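Side-chain contacts in muramidase (Trichobolus zukalii, PDB 6ZMV), which cleaves peptidoglycan as a fungal muramidase (lysozyme) of glycoside hydrolase family 25: residues D6-H9 with Y10-S13; T44-T47 with G48-A52; G106-Q109 with T110-V113; Y138-V141 with E142-N146. All coordinates share one frame; numbering follows the deposited sequence.

Interactions 1, 2 and 4 are partly buried, whereas interaction 3 is a surface contact at a helix start. Interactions 1 and 2 touch through His-45, joining the loop after strand 2-7 to helix 42-51. Interactions 3 and 4 have centres about 10 Å apart and bring the start of helix 109-127 against the end of helix 137-144; the centres of interactions 2 and 3 lie about 36 Å apart, on opposite sides of the molecule. Chemistry follows place: a polar turn holding glycerol at a strand end in interaction 1, a serine cap in interaction 3, and threonine hydroxyls bonded back to the helix in interactions 2 and 4, the latter adding indole faces.

Interaction 1: D6-H9 with Y10-S13; sequences DISH and YQPS. With GOL (glycerol), chain C.
The rings of His-9 and Tyr-10 stack face to face, with planes 24° apart and centroids 4.6 Å from each other; NE2 of His-9 stands over the centre of the tyrosine ring, while CD2 of Tyr-10 lies over the imidazole face, toward its rim. Water 1 lies in the imidazole plane at its edge and bridges His-9 NE2 and Tyr-10 OH. At the edge of the Tyr-10 ring, near its plane, comes O2 of the glycerol. CG of His-9 sits between its own N and carbonyl carbon (chi1 73°), which folds the imidazole back over the turn. That turn is a type I beta turn, Ser-8 to Gln-11, closed by Gln-11 N to Ser-8 O at 2.9 Å. It follows strand 2-7 at its C-terminal end, where barrel enzymes of this clan carry their active sites. Inside it, Ser-8 OG accepts from Tyr-10 N at 3.1 Å, and the bent Gln-11 chain brings OE1 to Ser-8 N at 3.1 Å. The same OE1 accepts from glycerol O2 at 2.6 Å, while Gln-11 NE2 donates to glycerol O1 at 2.9 Å. Shortening Gln-11 to an alanine would probably leave Ser-8 N without its side-chain acceptor and the glycerol without the two bonds made to its O1 and O2. Asp-6 OD1 accepts from glycerol O3 at 2.8 Å, and OD2 of Asp-6 is hydrogen-bonded to Gln-179.

Interaction 2: T44-T47 with G48-A52; sequences THYT and GATKA
Thr-50 reaches back one turn of helix 42-51 to Tyr-46, and this is the closest polar meeting of the contact: Thr-50 OG1 donates to Tyr-46 O at 2.7 Å. Thr-50 N donates to the same oxygen at 3.0 Å, and the two donors approach from opposite faces of the carbonyl plane. The hydroxyl gets there because OG1 stands beside its own backbone N, anti to the carbonyl carbon (chi1 -57°). The buried flank beside this pair is also close-packed. Ala-49 N bonds to His-45 O at 2.8 Å, and the Ala-49 methyl CB comes within 3.3 Å of that carbonyl oxygen. The His-45 ring is held at both nitrogens, ND1 by Tyr-16 OH and NE2 by Ser-8 O, while Ala-49 packs on Val-27 of strand 26-33. The other flank is looser and faces solvent. There Thr-47 and Lys-51 lie side by side pointing the same way, with CG2 of Thr-47 3.8 Å from CE of Lys-51, a methyl against an extended aliphatic chain; Thr-47 OG1 turns back to Ser-43 O. A valine in place of Thr-50 would probably leave Tyr-46 O with one donor fewer and Arg-56 NE without the oxygen it meets. With its proton given to the helix carbonyl, the Thr-50 hydroxyl keeps its oxygen for Arg-56, so that the chemistry of one side chain ties helix 42-51 to the start of strand 55-61.

Interaction 3: G106-Q109 with T110-V113; sequences GLSQ and TAMV
Leu-107 points at the first turn of helix 109-127, where Met-112 meets it with the end of its chain. The methionine leaves the helix with CG anti to its backbone N (chi1 -176°), then bends at both following torsions, which carries its CE back to within 4.3 Å of Leu-107 CB. On its other flank Leu-107 CB meets the methyl CB of Ala-111 at 4.0 Å, and CD2 of the leucine lies alongside the Ala-111 carbonyl, 3.9 Å from Ala-111 O. Leu-107 therefore rests against the helix wall through its CB and one branch. Ser-108 stands next to it at the N-cap. Its OG, placed between its own N and carbonyl carbon (chi1 71°), accepts from Ala-111 N at 3.0 Å with an N-H...O angle of 164°, taking up an amide that has no carbonyl of a preceding turn to meet. Since Leu-107 precedes the cap and Met-112 is the fourth residue after it, their apolar contact fits a hydrophobic staple laid beside the N-cap. The Ser-108 carbonyl opens the regular helical bonding, accepting from Met-112 N at 2.8 Å. The extended Gln-109 chain carries NE2 to Glu-142 O of helix 137-144, to which it donates. One turn on, Val-113 N bonds to Gln-109 O at 3.0 Å, and the valine's CG2 branch lies close to that oxygen, at 3.3 Å, while its side chain also packs on Thr-144. Met-112 is the buried member of the group, also touching Met-96 and Trp-139.

Interaction 4: Y138-V141 with E142-N146; sequences YWWV and ECTGN
Cys-143 lies over one face of the Trp-139 indole: its SG is 3.5 Å from the centroid of the five-membered ring and its CB 3.5 Å from that of the six-membered ring, so the two atoms serve one ring each as a sulfur-aromatic and a CH-pi contact. One residue on, Thr-144 repeats the pattern on Trp-140. Its CG2 stands 3.6 Å from the six-membered centroid, only 2° off the normal, while OG1 lies above the rim of the same face. Both tryptophans swing CG anti to the backbone N (chi1 near -170°), which lays their rings along the following turn. OG1 of Thr-144 donates to Trp-140 O at 2.7 Å, and Thr-144 N reaches that oxygen at 3.1 Å from the opposite face of the carbonyl plane. At the Trp-140 edge, in plane, sits OD1 of Asn-146, which Gly-170 N fixes, just past Gly-145, the first residue to leave the helical conformation, with positive phi. Farther out, Cys-143 is joined to Cys-104 in a disulfide, Trp-139 NE1 is hydrogen-bonded to Ser-103 O and Trp-140 NE1 to Ser-147 O. The helix belongs to the beta-alpha-beta unit of strands 132-136 and 156-159. With the sulfur tied covalently, the contact on one face of each ring, together with its N-H bond, probably restricts the rotation of both indoles while each keeps its polar atom satisfied.

Interaction 1: D6-H9 with Y10-S13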
# COMPACT_ATOMS: atom_id res chain seq x y z
N ASP A 6 -7.05 4.55 -4.43
CA ASP A 6 -7.00 3.17 -3.94
C ASP A 6 -8.45 2.68 -3.67
O ASP A 6 -9.33 3.49 -3.24
CB ASP A 6 -6.06 3.02 -2.76
CG ASP A 6 -6.44 3.78 -1.56
OD1 ASP A 6 -7.33 3.29 -0.77
OD2 ASP A 6 -5.88 4.88 -1.38
N ILE A 7 -8.68 1.41 -3.93
CA ILE A 7 -10.03 0.80 -3.94
C ILE A 7 -9.95 -0.62 -3.40
O ILE A 7 -8.87 -1.23 -3.25
CB ILE A 7 -10.61 0.79 -5.37
CG1 ILE A 7 -9.70 0.10 -6.40
CG2 ILE A 7 -10.95 2.21 -5.80
CD1 ILE A 7 -10.24 0.05 -7.82
N SER A 8 -11.12 -1.16 -3.15
CA SER A 8 -11.34 -2.49 -2.58
C SER A 8 -12.74 -2.97 -2.98
O SER A 8 -13.42 -2.32 -3.76
CB SER A 8 -11.19 -2.45 -1.09
OG SER A 8 -12.29 -1.78 -0.49
N HIS A 9 -13.18 -4.04 -2.36
CA HIS A 9 -14.54 -4.51 -2.57
C HIS A 9 -15.57 -3.50 -2.10
O HIS A 9 -16.72 -3.63 -2.50
CB HIS A 9 -14.73 -5.83 -1.81
CG HIS A 9 -14.82 -5.69 -0.38
ND1 HIS A 9 -13.73 -5.61 0.45
CD2 HIS A 9 -15.93 -5.61 0.38
CE1 HIS A 9 -14.19 -5.57 1.71
NE2 HIS A 9 -15.51 -5.51 1.66
N TYR A 10 -15.20 -2.50 -1.31
CA TYR A 10 -16.14 -1.40 -0.95
C TYR A 10 -16.56 -0.60 -2.18
O TYR A 10 -17.56 0.10 -2.11
CB TYR A 10 -15.53 -0.49 0.11
CG TYR A 10 -15.54 -1.10 1.50
CD1 TYR A 10 -16.72 -1.41 2.17
CD2 TYR A 10 -14.36 -1.27 2.21
CE1 TYR A 10 -16.73 -1.87 3.48
CE2 TYR A 10 -14.35 -1.69 3.53
CZ TYR A 10 -15.53 -2.04 4.14
OH TYR A 10 -15.48 -2.49 5.42
N GLN A 11 -15.83 -0.72 -3.27
CA GLN A 11 -16.18 -0.15 -4.61
C GLN A 11 -16.45 -1.33 -5.56
O GLN A 11 -15.55 -1.76 -6.30
CB GLN A 11 -15.06 0.75 -5.14
CG GLN A 11 -14.85 1.98 -4.31
CD GLN A 11 -14.18 1.79 -2.98
OE1 GLN A 11 -13.12 1.15 -2.91
NE2 GLN A 11 -14.73 2.36 -1.94
N PRO A 12 -17.67 -1.89 -5.59
CA PRO A 12 -17.88 -3.06 -6.44
C PRO A 12 -17.77 -2.78 -7.94
O PRO A 12 -17.50 -3.70 -8.67
CB PRO A 12 -19.29 -3.53 -6.11
CG PRO A 12 -19.86 -2.44 -5.25
CD PRO A 12 -18.78 -1.58 -4.70
N SER A 13 -17.99 -1.53 -8.34
CA SER A 13 -17.95 -1.05 -9.73
C SER A 13 -17.12 0.22 -9.75
O SER A 13 -17.41 1.16 -9.00
CB SER A 13 -19.35 -0.76 -10.24
OG SER A 13 -19.33 -0.41 -11.60
C1 GOL C . -11.96 2.61 1.00
O1 GOL C . -13.21 3.02 0.48
C2 GOL C . -11.13 1.91 -0.06
O2 GOL C . -11.80 0.86 -0.68
C3 GOL C . -9.84 1.38 0.50
O3 GOL C . -8.91 0.94 -0.50
O HOH W 1 -15.82 -5.67 4.86

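Interaction 2: T44-T47 with G48-A52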
# COMPACT_ATOMS: atom_id res chain seq x y z
N THR A 44 -11.26 -8.20 -10.71
CA THR A 44 -12.06 -7.25 -11.52
C THR A 44 -11.34 -5.91 -11.60
O THR A 44 -11.16 -5.34 -12.71
CB THR A 44 -13.46 -7.01 -10.93
OG1 THR A 44 -14.14 -8.28 -10.84
CG2 THR A 44 -14.30 -5.95 -11.62
N HIS A 45 -10.90 -5.39 -10.49
CA HIS A 45 -10.23 -4.10 -10.45
C HIS A 45 -8.89 -4.17 -11.14
O HIS A 45 -8.52 -3.24 -11.89
CB HIS A 45 -10.07 -3.65 -9.01
CG HIS A 45 -11.29 -3.22 -8.29
ND1 HIS A 45 -12.33 -2.61 -8.94
CD2 HIS A 45 -11.57 -3.27 -6.96
CE1 HIS A 45 -13.25 -2.27 -8.02
NE2 HIS A 45 -12.82 -2.66 -6.77
N TYR A 46 -8.12 -5.20 -10.92
CA TYR A 46 -6.76 -5.30 -11.52
C TYR A 46 -6.82 -5.42 -13.02
O TYR A 46 -6.11 -4.70 -13.71
CB TYR A 46 -6.05 -6.51 -10.88
CG TYR A 46 -4.54 -6.50 -10.89
CD1 TYR A 46 -3.82 -5.97 -9.84
CD2 TYR A 46 -3.82 -7.07 -11.92
CE1 TYR A 46 -2.45 -6.07 -9.76
CE2 TYR A 46 -2.44 -7.17 -11.86
CZ TYR A 46 -1.75 -6.67 -10.78
OH TYR A 46 -0.40 -6.81 -10.63
N THR A 47 -7.79 -6.19 -13.54
CA THR A 47 -7.99 -6.34 -15.00
C THR A 47 -8.46 -5.01 -15.58
O THR A 47 -7.97 -4.58 -16.62
CB THR A 47 -8.99 -7.45 -15.24
OG1 THR A 47 -8.50 -8.68 -14.72
CG2 THR A 47 -9.30 -7.60 -16.69
N GLY A 48 -9.45 -4.38 -14.98
CA GLY A 48 -9.99 -3.13 -15.50
C GLY A 48 -8.94 -2.05 -15.49
O GLY A 48 -8.86 -1.22 -16.41
N ALA A 49 -8.16 -1.99 -14.42
CA ALA A 49 -7.09 -0.99 -14.31
C ALA A 49 -6.07 -1.21 -15.41
O ALA A 49 -5.63 -0.22 -16.05
CB ALA A 49 -6.39 -1.04 -12.98
N THR A 50 -5.71 -2.45 -15.66
CA THR A 50 -4.71 -2.77 -16.69
C THR A 50 -5.18 -2.26 -18.05
O THR A 50 -4.42 -1.54 -18.75
CB THR A 50 -4.45 -4.28 -16.77
OG1 THR A 50 -4.03 -4.75 -15.50
CG2 THR A 50 -3.38 -4.60 -17.78
N LYS A 51 -6.41 -2.59 -18.42
CA LYS A 51 -6.92 -2.25 -19.75
C LYS A 51 -7.08 -0.76 -19.92
O LYS A 51 -6.96 -0.25 -21.06
CB LYS A 51 -8.26 -2.96 -19.90
CG LYS A 51 -8.08 -4.47 -20.07
CD LYS A 51 -9.38 -5.24 -20.34
CE LYS A 51 -9.22 -6.76 -20.39
NZ LYS A 51 -10.47 -7.47 -20.70
N ALA A 52 -7.30 -0.02 -18.84
CA ALA A 52 -7.49 1.44 -18.87
C ALA A 52 -6.16 2.17 -18.92
O ALA A 52 -6.19 3.41 -19.01
CB ALA A 52 -8.29 1.91 -17.67

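Interaction 3: G106-Q109 with T110-V113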
# COMPACT_ATOMS: atom_id res chain seq x y z
N GLY A 106 -2.47 -5.34 19.97
CA GLY A 106 -1.99 -6.06 21.14
C GLY A 106 -0.51 -6.33 21.13
O GLY A 106 -0.01 -7.01 22.04
N LEU A 107 0.22 -5.84 20.14
CA LEU A 107 1.68 -6.07 20.06
C LEU A 107 2.42 -4.93 20.74
O LEU A 107 2.09 -3.75 20.50
CB LEU A 107 2.16 -6.23 18.62
CG LEU A 107 1.88 -7.55 17.89
CD1 LEU A 107 0.43 -7.84 17.69
CD2 LEU A 107 2.59 -7.66 16.57
N SER A 108 3.53 -5.25 21.37
CA SER A 108 4.52 -4.25 21.80
C SER A 108 5.14 -3.56 20.57
O SER A 108 5.04 -4.07 19.43
CB SER A 108 5.60 -4.84 22.66
OG SER A 108 6.46 -5.66 21.89
N GLN A 109 5.82 -2.44 20.82
CA GLN A 109 6.48 -1.76 19.69
C GLN A 109 7.54 -2.70 19.08
O GLN A 109 7.68 -2.76 17.86
CB GLN A 109 7.15 -0.47 20.17
CG GLN A 109 6.15 0.58 20.58
CD GLN A 109 6.77 1.80 21.20
OE1 GLN A 109 7.88 1.74 21.73
NE2 GLN A 109 6.06 2.91 21.13
N THR A 110 8.33 -3.39 19.90
CA THR A 110 9.38 -4.26 19.32
C THR A 110 8.72 -5.44 18.60
O THR A 110 9.16 -5.78 17.52
CB THR A 110 10.36 -4.72 20.40
OG1 THR A 110 9.55 -5.04 21.53
CG2 THR A 110 11.39 -3.65 20.73
N ALA A 111 7.66 -6.04 19.13
CA ALA A 111 6.94 -7.12 18.44
C ALA A 111 6.37 -6.62 17.12
O ALA A 111 6.45 -7.35 16.13
CB ALA A 111 5.83 -7.69 19.29
N MET A 112 5.85 -5.39 17.09
CA MET A 112 5.30 -4.87 15.83
C MET A 112 6.43 -4.68 14.81
O MET A 112 6.24 -4.98 13.63
CB MET A 112 4.57 -3.54 16.07
CG MET A 112 3.93 -3.02 14.85
SD MET A 112 2.57 -4.07 14.21
CE MET A 112 1.28 -3.62 15.33
N VAL A 113 7.55 -4.10 15.21
CA VAL A 113 8.67 -3.94 14.27
C VAL A 113 9.12 -5.30 13.78
O VAL A 113 9.38 -5.44 12.57
CB VAL A 113 9.80 -3.14 14.95
CG1 VAL A 113 11.05 -3.14 14.09
CG2 VAL A 113 9.38 -1.69 15.18

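Interaction 4: Y138-V141 with E142-N146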
# COMPACT_ATOMS: atom_id res chain seq x y z
N TYR A 138 0.63 9.11 13.40
CA TYR A 138 0.53 8.73 14.82
C TYR A 138 0.50 7.21 15.00
O TYR A 138 1.03 6.76 16.01
CB TYR A 138 -0.66 9.40 15.51
CG TYR A 138 -0.48 10.88 15.57
CD1 TYR A 138 0.51 11.42 16.39
CD2 TYR A 138 -1.21 11.74 14.80
CE1 TYR A 138 0.74 12.78 16.46
CE2 TYR A 138 -0.97 13.09 14.84
CZ TYR A 138 0.02 13.62 15.65
OH TYR A 138 0.19 14.99 15.61
N TRP A 139 -0.03 6.46 14.04
CA TRP A 139 -0.00 5.00 14.11
C TRP A 139 1.45 4.56 14.16
O TRP A 139 1.88 3.76 14.97
CB TRP A 139 -0.76 4.33 12.94
CG TRP A 139 -0.92 2.87 13.17
CD1 TRP A 139 -2.00 2.28 13.76
CD2 TRP A 139 0.04 1.83 12.94
NE1 TRP A 139 -1.79 0.93 13.86
CE2 TRP A 139 -0.54 0.64 13.41
CE3 TRP A 139 1.33 1.77 12.41
CZ2 TRP A 139 0.14 -0.58 13.40
CZ3 TRP A 139 1.99 0.56 12.37
CH2 TRP A 139 1.42 -0.59 12.90
N TRP A 140 2.26 5.08 13.24
CA TRP A 140 3.68 4.61 13.18
C TRP A 140 4.41 5.01 14.47
O TRP A 140 5.19 4.22 15.00
CB TRP A 140 4.36 5.25 11.95
CG TRP A 140 5.66 4.61 11.63
CD1 TRP A 140 6.91 4.99 11.99
CD2 TRP A 140 5.81 3.30 11.05
NE1 TRP A 140 7.82 4.04 11.60
CE2 TRP A 140 7.17 3.00 11.05
CE3 TRP A 140 4.92 2.37 10.49
CZ2 TRP A 140 7.66 1.81 10.53
CZ3 TRP A 140 5.40 1.20 9.97
CH2 TRP A 140 6.75 0.93 10.03
N VAL A 141 4.17 6.23 14.94
CA VAL A 141 4.88 6.70 16.14
C VAL A 141 4.53 5.76 17.31
O VAL A 141 5.44 5.21 17.98
CB VAL A 141 4.58 8.14 16.45
CG1 VAL A 141 5.07 8.53 17.83
CG2 VAL A 141 5.09 9.09 15.38
N GLU A 142 3.25 5.58 17.60
CA GLU A 142 2.88 4.80 18.81
C GLU A 142 3.17 3.31 18.62
O GLU A 142 3.66 2.67 19.52
CB GLU A 142 1.40 4.95 19.08
CG GLU A 142 0.88 4.09 20.22
CD GLU A 142 -0.55 4.27 20.61
OE1 GLU A 142 -0.90 3.71 21.65
OE2 GLU A 142 -1.35 4.75 19.79
N CYS A 143 2.88 2.76 17.45
CA CYS A 143 2.83 1.30 17.31
C CYS A 143 4.21 0.71 17.00
O CYS A 143 4.45 -0.47 17.25
CB CYS A 143 1.81 0.86 16.26
SG CYS A 143 0.12 1.23 16.75
N THR A 144 5.14 1.50 16.51
CA THR A 144 6.49 1.02 16.18
C THR A 144 7.54 1.76 17.04
O THR A 144 8.71 1.44 16.86
CB THR A 144 6.85 1.14 14.69
OG1 THR A 144 7.17 2.49 14.36
CG2 THR A 144 5.79 0.57 13.77
N GLY A 145 7.14 2.75 17.88
CA GLY A 145 8.16 3.58 18.53
C GLY A 145 8.83 4.54 17.56
O GLY A 145 9.96 4.91 17.73
N ASN A 146 8.14 4.88 16.48
CA ASN A 146 8.65 5.73 15.40
C ASN A 146 9.90 5.11 14.79
O ASN A 146 10.91 5.80 14.58
CB ASN A 146 8.93 7.16 15.87
CG ASN A 146 8.86 8.14 14.71
OD1 ASN A 146 8.24 7.83 13.67
ND2 ASN A 146 9.44 9.32 14.92
O HOH W 2 -1.63 5.68 17.13